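Local coordinates for protein carboxypeptidase A (Helicoverpa armigera, PDB 1JQG) that is a zinc metallocarboxypeptidase of the M14 family, here as its proenzyme, and probably removes residues from the C-terminal ends of peptide chains, at residues Glu19-Val31 with Pro60-Glu74. Sequence-based numbering, arbitrary orientation.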
ATOM      1  N   GLU A  19     -25.676  -0.974   4.579  1.00 54.05           N
ATOM      2  CA  GLU A  19     -24.284  -0.501   4.578  1.00 47.73           C
ATOM      3  C   GLU A  19     -24.180   0.880   5.212  1.00 42.79           C
ATOM      4  O   GLU A  19     -25.015   1.776   5.155  1.00 34.87           O
ATOM      5  CB  GLU A  19     -23.605  -0.516   3.201  1.00 45.44           C
ATOM      6  CG  GLU A  19     -23.282  -1.922   2.712  1.00 59.36           C
ATOM      7  CD  GLU A  19     -22.858  -1.992   1.259  1.00 65.90           C
ATOM      8  OE1 GLU A  19     -22.044  -1.171   0.799  1.00 69.49           O
ATOM      9  OE2 GLU A  19     -23.361  -2.898   0.562  1.00 71.46           O
ATOM     10  N   ILE A  20     -22.986   1.141   5.756  1.00 39.30           N
ATOM     11  CA  ILE A  20     -22.610   2.422   6.309  1.00 35.52           C
ATOM     12  C   ILE A  20     -22.216   3.421   5.219  1.00 32.70           C
ATOM     13  O   ILE A  20     -21.839   4.561   5.464  1.00 32.93           O
ATOM     14  CB  ILE A  20     -21.432   2.225   7.302  1.00 38.20           C
ATOM     15  CG1 ILE A  20     -20.293   1.484   6.631  1.00 32.59           C
ATOM     16  CG2 ILE A  20     -21.936   1.470   8.528  1.00 30.35           C
ATOM     17  CD1 ILE A  20     -19.116   0.917   7.367  1.00 31.09           C
ATOM     18  N   TYR A  21     -22.259   2.998   3.960  1.00 27.83           N
ATOM     19  CA  TYR A  21     -21.938   3.831   2.823  1.00 27.58           C
ATOM     20  C   TYR A  21     -23.137   4.193   1.954  1.00 24.88           C
ATOM     21  O   TYR A  21     -23.018   4.685   0.845  1.00 20.46           O
ATOM     22  CB  TYR A  21     -20.842   3.125   1.987  1.00 28.15           C
ATOM     23  CG  TYR A  21     -19.513   3.115   2.740  1.00 27.50           C
ATOM     24  CD1 TYR A  21     -18.940   1.918   3.176  1.00 24.20           C
ATOM     25  CD2 TYR A  21     -18.852   4.290   3.024  1.00 23.90           C
ATOM     26  CE1 TYR A  21     -17.738   1.911   3.848  1.00 22.17           C
ATOM     27  CE2 TYR A  21     -17.661   4.291   3.696  1.00 26.14           C
ATOM     28  CZ  TYR A  21     -17.109   3.102   4.116  1.00 27.59           C
ATOM     29  OH  TYR A  21     -15.922   3.090   4.805  1.00 30.18           O
ATOM     30  N   ASP A  22     -24.339   3.864   2.425  1.00 25.91           N
ATOM     31  CA  ASP A  22     -25.557   4.206   1.711  1.00 29.21           C
ATOM     32  C   ASP A  22     -25.768   5.724   1.759  1.00 29.04           C
ATOM     33  O   ASP A  22     -26.051   6.271   2.818  1.00 29.67           O
ATOM     34  CB  ASP A  22     -26.756   3.503   2.319  1.00 37.89           C
ATOM     35  CG  ASP A  22     -27.984   3.489   1.433  1.00 38.80           C
ATOM     36  OD1 ASP A  22     -28.933   2.745   1.779  1.00 51.33           O
ATOM     37  OD2 ASP A  22     -28.015   4.184   0.412  1.00 40.17           O
ATOM     38  N   GLY A  23     -25.499   6.383   0.637  1.00 30.27           N
ATOM     39  CA  GLY A  23     -25.636   7.841   0.605  1.00 34.35           C
ATOM     40  C   GLY A  23     -24.303   8.565   0.480  1.00 35.98           C
ATOM     41  O   GLY A  23     -24.292   9.768   0.185  1.00 40.54           O
ATOM     42  N   HIS A  24     -23.189   7.835   0.654  1.00 32.48           N
ATOM     43  CA  HIS A  24     -21.871   8.452   0.558  1.00 29.23           C
ATOM     44  C   HIS A  24     -21.543   8.786  -0.904  1.00 28.35           C
ATOM     45  O   HIS A  24     -21.728   7.954  -1.789  1.00 24.39           O
ATOM     46  CB  HIS A  24     -20.819   7.538   1.161  1.00 24.05           C
ATOM     47  CG  HIS A  24     -20.713   7.556   2.636  1.00 26.56           C
ATOM     48  ND1 HIS A  24     -21.830   7.638   3.442  1.00 41.41           N
ATOM     49  CD2 HIS A  24     -19.658   7.509   3.490  1.00 25.64           C
ATOM     50  CE1 HIS A  24     -21.479   7.635   4.725  1.00 32.77           C
ATOM     51  NE2 HIS A  24     -20.155   7.554   4.763  1.00 30.22           N
ATOM     52  N   ALA A  25     -21.044  10.002  -1.140  1.00 27.18           N
ATOM     53  CA  ALA A  25     -20.681  10.431  -2.484  1.00 24.25           C
ATOM     54  C   ALA A  25     -19.185  10.754  -2.628  1.00 25.78           C
ATOM     55  O   ALA A  25     -18.474  11.268  -1.764  1.00 22.71           O
ATOM     56  CB  ALA A  25     -21.430  11.681  -2.906  1.00 25.73           C
ATOM     57  N   VAL A  26     -18.668  10.467  -3.822  1.00 24.77           N
ATOM     58  CA  VAL A  26     -17.289  10.735  -4.174  1.00 23.64           C
ATOM     59  C   VAL A  26     -17.224  12.034  -4.958  1.00 23.25           C
ATOM     60  O   VAL A  26     -17.932  12.176  -5.965  1.00 21.17           O
ATOM     61  CB  VAL A  26     -16.664   9.581  -5.006  1.00 26.48           C
ATOM     62  CG1 VAL A  26     -15.302   9.960  -5.571  1.00 23.83           C
ATOM     63  CG2 VAL A  26     -16.501   8.370  -4.091  1.00 19.32           C
ATOM     64  N   TYR A  27     -16.397  12.948  -4.476  1.00 21.95           N
ATOM     65  CA  TYR A  27     -16.241  14.241  -5.126  1.00 27.37           C
ATOM     66  C   TYR A  27     -14.845  14.363  -5.732  1.00 31.10           C
ATOM     67  O   TYR A  27     -13.875  13.709  -5.308  1.00 31.59           O
ATOM     68  CB  TYR A  27     -16.497  15.368  -4.138  1.00 29.82           C
ATOM     69  CG  TYR A  27     -17.952  15.630  -3.804  1.00 32.89           C
ATOM     70  CD1 TYR A  27     -18.547  14.981  -2.731  1.00 32.42           C
ATOM     71  CD2 TYR A  27     -18.719  16.543  -4.525  1.00 34.45           C
ATOM     72  CE1 TYR A  27     -19.867  15.240  -2.385  1.00 34.65           C
ATOM     73  CE2 TYR A  27     -20.045  16.778  -4.210  1.00 36.66           C
ATOM     74  CZ  TYR A  27     -20.609  16.124  -3.132  1.00 36.06           C
ATOM     75  OH  TYR A  27     -21.909  16.345  -2.793  1.00 42.65           O
ATOM     76  N   GLN A  28     -14.724  15.202  -6.742  1.00 33.08           N
ATOM     77  CA  GLN A  28     -13.443  15.526  -7.360  1.00 32.94           C
ATOM     78  C   GLN A  28     -13.162  17.013  -7.145  1.00 32.74           C
ATOM     79  O   GLN A  28     -13.910  17.835  -7.678  1.00 36.26           O
ATOM     80  CB  GLN A  28     -13.484  15.096  -8.819  1.00 27.69           C
ATOM     81  CG  GLN A  28     -12.245  15.456  -9.599  1.00 32.68           C
ATOM     82  CD  GLN A  28     -12.421  15.259 -11.102  1.00 40.82           C
ATOM     83  OE1 GLN A  28     -12.358  16.259 -11.843  1.00 37.17           O
ATOM     84  NE2 GLN A  28     -12.635  14.003 -11.487  1.00 33.95           N
ATOM     85  N   VAL A  29     -12.177  17.327  -6.304  1.00 30.44           N
ATOM     86  CA  VAL A  29     -11.842  18.717  -6.025  1.00 30.08           C
ATOM     87  C   VAL A  29     -10.699  19.187  -6.916  1.00 28.45           C
ATOM     88  O   VAL A  29      -9.695  18.508  -6.982  1.00 26.84           O
ATOM     89  CB  VAL A  29     -11.491  18.958  -4.548  1.00 31.87           C
ATOM     90  CG1 VAL A  29     -12.687  18.445  -3.734  1.00 31.12           C
ATOM     91  CG2 VAL A  29     -10.242  18.254  -4.063  1.00 41.84           C
ATOM     92  N   ASP A  30     -10.889  20.289  -7.621  1.00 31.72           N
ATOM     93  CA  ASP A  30      -9.939  20.873  -8.536  1.00 28.55           C
ATOM     94  C   ASP A  30      -9.441  22.184  -7.965  1.00 28.76           C
ATOM     95  O   ASP A  30     -10.230  23.119  -7.932  1.00 30.87           O
ATOM     96  CB  ASP A  30     -10.546  21.137  -9.921  1.00 34.43           C
ATOM     97  CG  ASP A  30     -11.183  19.905 -10.521  1.00 36.54           C
ATOM     98  OD1 ASP A  30     -10.562  19.376 -11.454  1.00 45.14           O
ATOM     99  OD2 ASP A  30     -12.265  19.487 -10.038  1.00 44.33           O
ATOM    100  N   VAL A  31      -8.189  22.208  -7.532  1.00 30.60           N
ATOM    101  CA  VAL A  31      -7.574  23.400  -6.968  1.00 31.71           C
ATOM    102  C   VAL A  31      -6.723  24.102  -8.018  1.00 32.97           C
ATOM    103  O   VAL A  31      -6.047  23.465  -8.807  1.00 33.89           O
ATOM    104  CB  VAL A  31      -6.742  23.095  -5.696  1.00 32.63           C
ATOM    105  CG1 VAL A  31      -7.685  22.656  -4.573  1.00 30.26           C
ATOM    106  CG2 VAL A  31      -5.691  22.047  -6.004  1.00 30.69           C
ATOM    107  N   PRO A  60      -6.395  16.919 -10.002  1.00 31.42           N
ATOM    108  CA  PRO A  60      -7.461  16.960  -9.012  1.00 32.67           C
ATOM    109  C   PRO A  60      -7.560  15.728  -8.122  1.00 30.49           C
ATOM    110  O   PRO A  60      -7.212  14.617  -8.525  1.00 34.80           O
ATOM    111  CB  PRO A  60      -8.770  17.091  -9.808  1.00 27.30           C
ATOM    112  CG  PRO A  60      -8.445  16.839 -11.217  1.00 29.89           C
ATOM    113  CD  PRO A  60      -6.969  17.143 -11.362  1.00 31.68           C
ATOM    114  N   GLY A  61      -7.953  15.911  -6.877  1.00 25.48           N
ATOM    115  CA  GLY A  61      -8.015  14.797  -5.948  1.00 25.14           C
ATOM    116  C   GLY A  61      -9.424  14.293  -5.751  1.00 24.65           C
ATOM    117  O   GLY A  61     -10.373  14.844  -6.298  1.00 22.94           O
ATOM    118  N   LYS A  62      -9.537  13.150  -5.082  1.00 26.01           N
ATOM    119  CA  LYS A  62     -10.820  12.531  -4.804  1.00 27.52           C
ATOM    120  C   LYS A  62     -11.056  12.360  -3.301  1.00 28.15           C
ATOM    121  O   LYS A  62     -10.145  12.014  -2.554  1.00 27.67           O
ATOM    122  CB  LYS A  62     -10.907  11.203  -5.544  1.00 31.64           C
ATOM    123  CG  LYS A  62     -11.032  11.355  -7.041  1.00 37.33           C
ATOM    124  CD  LYS A  62     -11.592  10.125  -7.739  1.00 44.75           C
ATOM    125  CE  LYS A  62     -11.497  10.305  -9.253  1.00 54.25           C
ATOM    126  NZ  LYS A  62     -11.641   9.068 -10.063  1.00 58.54           N
ATOM    127  N   VAL A  63     -12.302  12.650  -2.881  1.00 26.48           N
ATOM    128  CA  VAL A  63     -12.634  12.515  -1.455  1.00 27.11           C
ATOM    129  C   VAL A  63     -14.010  11.894  -1.260  1.00 26.59           C
ATOM    130  O   VAL A  63     -14.942  12.210  -2.011  1.00 22.65           O
ATOM    131  CB  VAL A  63     -12.514  13.900  -0.761  1.00 28.26           C
ATOM    132  CG1 VAL A  63     -13.310  14.941  -1.524  1.00 30.45           C
ATOM    133  CG2 VAL A  63     -12.833  13.892   0.723  1.00 20.89           C
ATOM    134  N   LEU A  64     -14.098  10.955  -0.295  1.00 24.02           N
ATOM    135  CA  LEU A  64     -15.379  10.334   0.021  1.00 23.15           C
ATOM    136  C   LEU A  64     -16.134  11.104   1.101  1.00 21.08           C
ATOM    137  O   LEU A  64     -15.620  11.292   2.185  1.00 28.92           O
ATOM    138  CB  LEU A  64     -15.128   8.894   0.487  1.00 25.78           C
ATOM    139  CG  LEU A  64     -16.380   8.045   0.785  1.00 22.73           C
ATOM    140  CD1 LEU A  64     -17.094   7.829  -0.537  1.00 17.65           C
ATOM    141  CD2 LEU A  64     -15.926   6.769   1.440  1.00 22.70           C
ATOM    142  N   VAL A  65     -17.275  11.667   0.782  1.00 23.87           N
ATOM    143  CA  VAL A  65     -18.042  12.520   1.681  1.00 26.31           C
ATOM    144  C   VAL A  65     -19.374  11.895   2.095  1.00 28.61           C
ATOM    145  O   VAL A  65     -20.208  11.473   1.285  1.00 27.97           O
ATOM    146  CB  VAL A  65     -18.352  13.885   1.030  1.00 25.04           C
ATOM    147  CG1 VAL A  65     -19.222  14.741   1.973  1.00 17.64           C
ATOM    148  CG2 VAL A  65     -17.080  14.562   0.495  1.00 18.40           C
ATOM    149  N   PRO A  66     -19.587  11.744   3.390  1.00 29.83           N
ATOM    150  CA  PRO A  66     -20.821  11.206   3.961  1.00 33.53           C
ATOM    151  C   PRO A  66     -22.064  11.970   3.553  1.00 36.51           C
ATOM    152  O   PRO A  66     -22.051  13.177   3.313  1.00 37.59           O
ATOM    153  CB  PRO A  66     -20.601  11.276   5.474  1.00 27.96           C
ATOM    154  CG  PRO A  66     -19.108  11.240   5.610  1.00 24.84           C
ATOM    155  CD  PRO A  66     -18.613  12.084   4.461  1.00 28.40           C
ATOM    156  N   LYS A  67     -23.222  11.312   3.577  1.00 42.14           N
ATOM    157  CA  LYS A  67     -24.489  11.923   3.192  1.00 46.09           C
ATOM    158  C   LYS A  67     -24.870  13.123   4.050  1.00 47.77           C
ATOM    159  O   LYS A  67     -25.361  14.150   3.562  1.00 47.91           O
ATOM    160  CB  LYS A  67     -25.606  10.902   3.269  1.00 55.51           C
ATOM    161  CG  LYS A  67     -26.983  11.368   2.810  1.00 56.60           C
ATOM    162  CD  LYS A  67     -27.872  10.115   2.734  1.00 65.11           C
ATOM    163  CE  LYS A  67     -27.917   9.372   4.063  1.00 66.12           C
ATOM    164  NZ  LYS A  67     -28.411   7.970   3.960  1.00 66.22           N
ATOM    165  N   PHE A  68     -24.595  13.052   5.349  1.00 46.78           N
ATOM    166  CA  PHE A  68     -24.918  14.104   6.286  1.00 44.75           C
ATOM    167  C   PHE A  68     -23.899  15.223   6.307  1.00 42.65           C
ATOM    168  O   PHE A  68     -23.957  16.097   7.176  1.00 44.09           O
ATOM    169  CB  PHE A  68     -25.100  13.523   7.700  1.00 49.34           C
ATOM    170  CG  PHE A  68     -26.325  12.655   7.833  1.00 53.58           C
ATOM    171  CD1 PHE A  68     -26.182  11.315   8.154  1.00 57.44           C
ATOM    172  CD2 PHE A  68     -27.600  13.149   7.628  1.00 52.25           C
ATOM    173  CE1 PHE A  68     -27.287  10.493   8.283  1.00 59.36           C
ATOM    174  CE2 PHE A  68     -28.702  12.332   7.754  1.00 56.73           C
ATOM    175  CZ  PHE A  68     -28.554  10.999   8.083  1.00 57.40           C
ATOM    176  N   LYS A  69     -22.967  15.237   5.369  1.00 40.83           N
ATOM    177  CA  LYS A  69     -21.946  16.270   5.284  1.00 38.18           C
ATOM    178  C   LYS A  69     -21.797  16.817   3.876  1.00 36.42           C
ATOM    179  O   LYS A  69     -21.036  17.744   3.651  1.00 37.02           O
ATOM    180  CB  LYS A  69     -20.586  15.721   5.738  1.00 39.81           C
ATOM    181  CG  LYS A  69     -20.436  15.579   7.245  1.00 28.67           C
ATOM    182  CD  LYS A  69     -19.133  14.873   7.567  1.00 29.30           C
ATOM    183  CE  LYS A  69     -18.872  14.774   9.049  1.00 29.26           C
ATOM    184  NZ  LYS A  69     -17.581  14.074   9.307  1.00 29.16           N
ATOM    185  N   ARG A  70     -22.572  16.301   2.939  1.00 37.65           N
ATOM    186  CA  ARG A  70     -22.530  16.697   1.543  1.00 38.91           C
ATOM    187  C   ARG A  70     -22.862  18.162   1.325  1.00 42.85           C
ATOM    188  O   ARG A  70     -22.211  18.834   0.522  1.00 40.02           O
ATOM    189  CB  ARG A  70     -23.437  15.848   0.659  1.00 40.00           C
ATOM    190  CG  ARG A  70     -23.032  14.382   0.557  1.00 29.85           C
ATOM    191  CD  ARG A  70     -23.945  13.638  -0.387  1.00 32.66           C
ATOM    192  NE  ARG A  70     -24.101  14.329  -1.669  1.00 36.04           N
ATOM    193  CZ  ARG A  70     -24.644  13.745  -2.750  1.00 43.31           C
ATOM    194  NH1 ARG A  70     -25.077  12.482  -2.725  1.00 37.65           N
ATOM    195  NH2 ARG A  70     -24.715  14.524  -3.838  1.00 43.05           N
ATOM    196  N   GLU A  71     -23.873  18.654   2.040  1.00 48.34           N
ATOM    197  CA  GLU A  71     -24.308  20.042   1.924  1.00 49.24           C
ATOM    198  C   GLU A  71     -23.294  21.014   2.518  1.00 48.14           C
ATOM    199  O   GLU A  71     -23.012  22.069   1.936  1.00 46.59           O
ATOM    200  CB  GLU A  71     -25.676  20.235   2.589  1.00 57.03           C
ATOM    201  CG  GLU A  71     -26.365  21.551   2.264  1.00 63.59           C
ATOM    202  CD  GLU A  71     -27.826  21.576   2.682  1.00 74.65           C
ATOM    203  OE1 GLU A  71     -28.146  21.786   3.883  1.00 76.66           O
ATOM    204  OE2 GLU A  71     -28.720  21.379   1.815  1.00 73.22           O
ATOM    205  N   ILE A  72     -22.745  20.684   3.683  1.00 45.86           N
ATOM    206  CA  ILE A  72     -21.745  21.517   4.340  1.00 43.81           C
ATOM    207  C   ILE A  72     -20.443  21.561   3.537  1.00 42.93           C
ATOM    208  O   ILE A  72     -19.769  22.588   3.464  1.00 41.46           O
ATOM    209  CB  ILE A  72     -21.436  20.989   5.752  1.00 45.96           C
ATOM    210  CG1 ILE A  72     -22.697  20.965   6.633  1.00 49.89           C
ATOM    211  CG2 ILE A  72     -20.349  21.824   6.408  1.00 41.93           C
ATOM    212  CD1 ILE A  72     -22.427  20.274   7.969  1.00 52.37           C
ATOM    213  N   PHE A  73     -20.080  20.414   2.958  1.00 41.47           N
ATOM    214  CA  PHE A  73     -18.840  20.241   2.231  1.00 41.05           C
ATOM    215  C   PHE A  73     -18.797  21.135   0.992  1.00 40.38           C
ATOM    216  O   PHE A  73     -17.827  21.890   0.814  1.00 38.65           O
ATOM    217  CB  PHE A  73     -18.619  18.778   1.856  1.00 35.62           C
ATOM    218  CG  PHE A  73     -17.521  18.532   0.862  1.00 38.66           C
ATOM    219  CD1 PHE A  73     -17.771  18.276  -0.475  1.00 36.13           C
ATOM    220  CD2 PHE A  73     -16.200  18.556   1.318  1.00 38.59           C
ATOM    221  CE1 PHE A  73     -16.707  18.028  -1.337  1.00 42.59           C
ATOM    222  CE2 PHE A  73     -15.151  18.321   0.455  1.00 41.92           C
ATOM    223  CZ  PHE A  73     -15.405  18.048  -0.873  1.00 39.38           C
ATOM    224  N   GLU A  74     -19.841  21.068   0.161  1.00 38.47           N
ATOM    225  CA  GLU A  74     -19.869  21.785  -1.093  1.00 41.19           C
ATOM    226  C   GLU A  74     -20.239  23.248  -0.880  1.00 45.36           C
ATOM    227  O   GLU A  74     -20.008  24.076  -1.765  1.00 49.97           O
ATOM    228  CB  GLU A  74     -20.831  21.165  -2.095  1.00 40.52           C
ATOM    229  CG  GLU A  74     -22.234  20.989  -1.642  1.00 36.05           C
ATOM    230  CD  GLU A  74     -23.129  20.346  -2.685  1.00 48.96           C
ATOM    231  OE1 GLU A  74     -24.136  21.065  -2.961  1.00 57.77           O
ATOM    232  OE2 GLU A  74     -22.862  19.212  -3.183  1.00 36.87           O
TER
HETATM  233  O   HOH W   1     -29.606   6.506   1.676  1.00 45.61           O
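Ala25, Tyr27 and Val29 pair with Val65, Val63 and Gly61 through six backbone hydrogen bonds, joining the two central antiparallel strands of the four-stranded activation-domain sheet.

Apolar packing follows on the face carrying Tyr27, which helix 70-80 covers. A chi1 of -76° sets Tyr27 CG anti to the carbonyl carbon and swings the ring toward the helix, where Phe73 CE1 lies over one face, 3.7 Å from Tyr27 CG. Val65 CG2 touches Tyr27 CD1 at 3.6 Å and also sits over the centre of the Phe73 ring. Ala25 is small enough for its CB to lie against one face of the Arg70 guanidinium, toward the rim. The flat His24 ring offers its face to Pro66 CA in a CH-pi contact, 3.6 Å from the centroid.

Among polar contacts, Arg70 NE gives Tyr27 OH a weak bond (3.2 Å), and Glu74 OE2 lies 3.0 Å from that hydroxyl. On the sheet's other face, Lys62 NZ forms salt bridges with Asp393 and Glu87.

A leucine at Tyr27 would probably leave Arg70 NE without this acceptor and Phe73 CE1 without the ring face it rests on. The helix-covered face is thus an apolar core into which one tyrosine hydroxyl brings a polar end.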